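Local coordinates for desulfoferrodoxin (rbo) (Treponema pallidum subsp. pallidum str. Nichols, PDB 1Y07), which reduces superoxide to hydrogen peroxide at a mononuclear iron site, as a class III superoxide reductase, at the interface of chains A and B. Residues are numbered along the deposited sequence; one frame, centred on the assembly and turned at random. Chains: chain A/B, desulfoferrodoxin (rbo).

The interface of chains A and B. Residues chain A 16-17, 28; chain B 8, 18-20, 22, 26, 28.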
ATOM      1  N   PHE A  16      -4.909  -6.128  -7.009  1.00 18.81           N
ATOM      2  CA  PHE A  16      -4.866  -4.729  -7.493  1.00 17.83           C
ATOM      3  C   PHE A  16      -3.380  -4.484  -7.814  1.00 16.70           C
ATOM      4  O   PHE A  16      -2.527  -5.237  -7.350  1.00 15.14           O
ATOM      5  CB  PHE A  16      -5.410  -3.707  -6.417  1.00 18.31           C
ATOM      6  CG  PHE A  16      -4.821  -3.919  -5.023  1.00 19.60           C
ATOM      7  CD1 PHE A  16      -3.547  -3.419  -4.697  1.00 19.19           C
ATOM      8  CD2 PHE A  16      -5.530  -4.648  -4.041  1.00 19.84           C
ATOM      9  CE1 PHE A  16      -2.968  -3.692  -3.428  1.00 19.80           C
ATOM     10  CE2 PHE A  16      -4.964  -4.886  -2.757  1.00 20.85           C
ATOM     11  CZ  PHE A  16      -3.660  -4.373  -2.470  1.00 19.65           C
ATOM     12  N   PHE A  17      -3.077  -3.424  -8.563  1.00 15.12           N
ATOM     13  CA  PHE A  17      -1.753  -2.804  -8.479  1.00 14.21           C
ATOM     14  C   PHE A  17      -1.921  -1.362  -8.015  1.00 12.69           C
ATOM     15  O   PHE A  17      -2.753  -0.672  -8.497  1.00 12.58           O
ATOM     16  CB  PHE A  17      -0.975  -2.801  -9.787  1.00 14.24           C
ATOM     17  CG  PHE A  17      -0.780  -4.148 -10.372  1.00 13.36           C
ATOM     18  CD1 PHE A  17      -1.868  -4.814 -10.908  1.00 14.46           C
ATOM     19  CD2 PHE A  17       0.462  -4.748 -10.372  1.00 11.12           C
ATOM     20  CE1 PHE A  17      -1.733  -6.072 -11.465  1.00 15.30           C
ATOM     21  CE2 PHE A  17       0.622  -6.043 -10.940  1.00 13.60           C
ATOM     22  CZ  PHE A  17      -0.493  -6.693 -11.465  1.00 13.94           C
ATOM     23  N   VAL A  28      -0.074  -2.123 -17.064  1.00 15.16           N
ATOM     24  CA  VAL A  28       0.330  -3.343 -16.407  1.00 14.55           C
ATOM     25  C   VAL A  28      -0.184  -4.550 -17.151  1.00 15.20           C
ATOM     26  O   VAL A  28      -1.393  -4.699 -17.330  1.00 16.07           O
ATOM     27  CB  VAL A  28      -0.240  -3.417 -14.979  1.00 14.30           C
ATOM     28  CG1 VAL A  28       0.121  -4.749 -14.349  1.00 13.21           C
ATOM     29  CG2 VAL A  28       0.257  -2.191 -14.152  1.00 12.05           C
TER
ATOM     30  N   PHE B   8       7.490  -3.765  -8.438  1.00 13.74           N
ATOM     31  CA  PHE B   8       7.980  -3.406  -9.767  1.00 13.61           C
ATOM     32  C   PHE B   8       8.569  -1.993  -9.622  1.00 15.06           C
ATOM     33  O   PHE B   8       7.839  -1.066  -9.289  1.00 14.66           O
ATOM     34  CB  PHE B   8       6.827  -3.395 -10.768  1.00 12.43           C
ATOM     35  CG  PHE B   8       6.033  -4.679 -10.781  1.00 12.34           C
ATOM     36  CD1 PHE B   8       5.113  -4.945  -9.803  1.00 14.25           C
ATOM     37  CD2 PHE B   8       6.229  -5.616 -11.777  1.00 12.53           C
ATOM     38  CE1 PHE B   8       4.392  -6.130  -9.806  1.00 15.05           C
ATOM     39  CE2 PHE B   8       5.519  -6.804 -11.771  1.00 12.84           C
ATOM     40  CZ  PHE B   8       4.587  -7.050 -10.766  1.00 15.65           C
ATOM     41  N   LEU B  18       3.202  -1.582  -6.653  1.00 11.19           N
ATOM     42  CA  LEU B  18       2.940  -2.702  -5.737  1.00 11.87           C
ATOM     43  C   LEU B  18       1.806  -3.515  -6.345  1.00 11.58           C
ATOM     44  O   LEU B  18       0.750  -2.982  -6.623  1.00 13.36           O
ATOM     45  CB  LEU B  18       2.545  -2.117  -4.345  1.00 13.48           C
ATOM     46  CG  LEU B  18       2.140  -2.940  -3.121  1.00 18.40           C
ATOM     47  CD1 LEU B  18       2.483  -2.087  -1.928  1.00 18.36           C
ATOM     48  CD2 LEU B  18       0.646  -3.288  -3.056  1.00 19.66           C
ATOM     49  N   GLY B  19       2.042  -4.792  -6.605  1.00 11.58           N
ATOM     50  CA  GLY B  19       1.014  -5.698  -7.070  1.00 10.86           C
ATOM     51  C   GLY B  19       0.492  -6.630  -5.988  1.00 12.07           C
ATOM     52  O   GLY B  19       1.239  -7.129  -5.148  1.00 13.20           O
ATOM     53  N   MET B  20      -0.823  -6.788  -5.955  1.00 13.88           N
ATOM     54  CA  MET B  20      -1.457  -7.735  -5.043  1.00 14.51           C
ATOM     55  C   MET B  20      -2.064  -8.870  -5.886  1.00 14.19           C
ATOM     56  O   MET B  20      -2.941  -8.630  -6.735  1.00 13.33           O
ATOM     57  CB  MET B  20      -2.490  -7.057  -4.139  1.00 15.89           C
ATOM     58  CG  MET B  20      -3.184  -8.070  -3.172  1.00 19.69           C
ATOM     59  SD  MET B  20      -2.109  -8.967  -1.932  1.00 22.93           S
ATOM     60  CE  MET B  20      -1.790  -7.669  -0.681  1.00 26.50           C
ATOM     61  N   ALA B  22      -0.661 -10.442  -8.278  1.00 15.44           N
ATOM     62  CA  ALA B  22      -0.208 -10.404  -9.663  1.00 17.15           C
ATOM     63  C   ALA B  22       0.029 -11.854 -10.128  1.00 17.85           C
ATOM     64  O   ALA B  22       0.787 -12.617  -9.525  1.00 19.41           O
ATOM     65  CB  ALA B  22       1.077  -9.633  -9.761  1.00 17.34           C
ATOM     66  N   SER B  26       3.773 -11.235 -14.661  1.00 18.19           N
ATOM     67  CA  SER B  26       3.196  -9.910 -14.898  1.00 17.18           C
ATOM     68  C   SER B  26       4.331  -8.904 -15.083  1.00 16.96           C
ATOM     69  O   SER B  26       5.430  -9.108 -14.542  1.00 17.57           O
ATOM     70  CB  SER B  26       2.350  -9.478 -13.679  1.00 18.36           C
ATOM     71  OG  SER B  26       1.158 -10.236 -13.583  1.00 16.13           O
ATOM     72  N   VAL B  28       5.031  -4.300 -16.011  1.00 14.19           N
ATOM     73  CA  VAL B  28       4.562  -2.927 -16.127  1.00 15.20           C
ATOM     74  C   VAL B  28       5.403  -2.224 -17.144  1.00 16.69           C
ATOM     75  O   VAL B  28       6.655  -2.230 -17.068  1.00 15.90           O
ATOM     76  CB  VAL B  28       4.724  -2.153 -14.810  1.00 14.92           C
ATOM     77  CG1 VAL B  28       4.037  -0.812 -14.900  1.00 14.91           C
ATOM     78  CG2 VAL B  28       4.189  -2.971 -13.658  1.00 15.76           C
TER
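A:Phe16 and B:Met20 meet by backbone and side chain together, where strand 17-20 of chain A and strand 16-20 of chain B run antiparallel across the two-fold axis of the deposited dimer. B:Met20 N donates to the carbonyl A:Phe16 O at 2.7 Å, almost straight at the hydrogen (169°) and nearly in line with the carbonyl bond; the return pairing, A:Phe16 N to B:Met20 O, is weak. A:Phe17 and B:Gly19, one step along, form an antiparallel bridge. Beside the strong bond, the A:Phe16 ring lies with one face against B:Met20, whose CB sits 3.3 Å above the ring plane, over its centre. A:Phe16 CG lies between its own backbone N and carbonyl carbon (chi1 48°), a setting that carries the ring over its partner strand. B:Met20 CG continues over the same face, above its CE2-CZ side, while the bent thioether chain brings the terminal methyl CE back to 4.2 Å from A:Phe16 CZ. Another ring atom, CE1, rests against the methyl B:Leu18 CD2.

From CB outward, A:Phe17 threads into chain B. Its CB passes the carbonyl oxygen of B:Leu18, CD2 packs on B:Gly19 CA at 3.5 Å, CE2 touches both that glycine CA and the methyl of B:Ala22, and CZ ends against B:Ala22 CB at 3.7 Å. With no side chain, B:Gly19 lays its CA over the CD2-CE2 rim of one face. B:Phe8 CE1 comes in at the edge, in the ring plane, and A:Val28 CG1, from the ring's own chain, caps the opposite face over its centre. The ring is thus held between A:Val28 and B:Gly19, with B:Phe8 at its edge.

The two copies of Val28 form a second antiparallel bridge, and this apolar patch probably helps keep the N-terminal segments of the dimer together. There the methyls A:Val28 CG2 and B:Val28 CG2 touch at 4.0 Å.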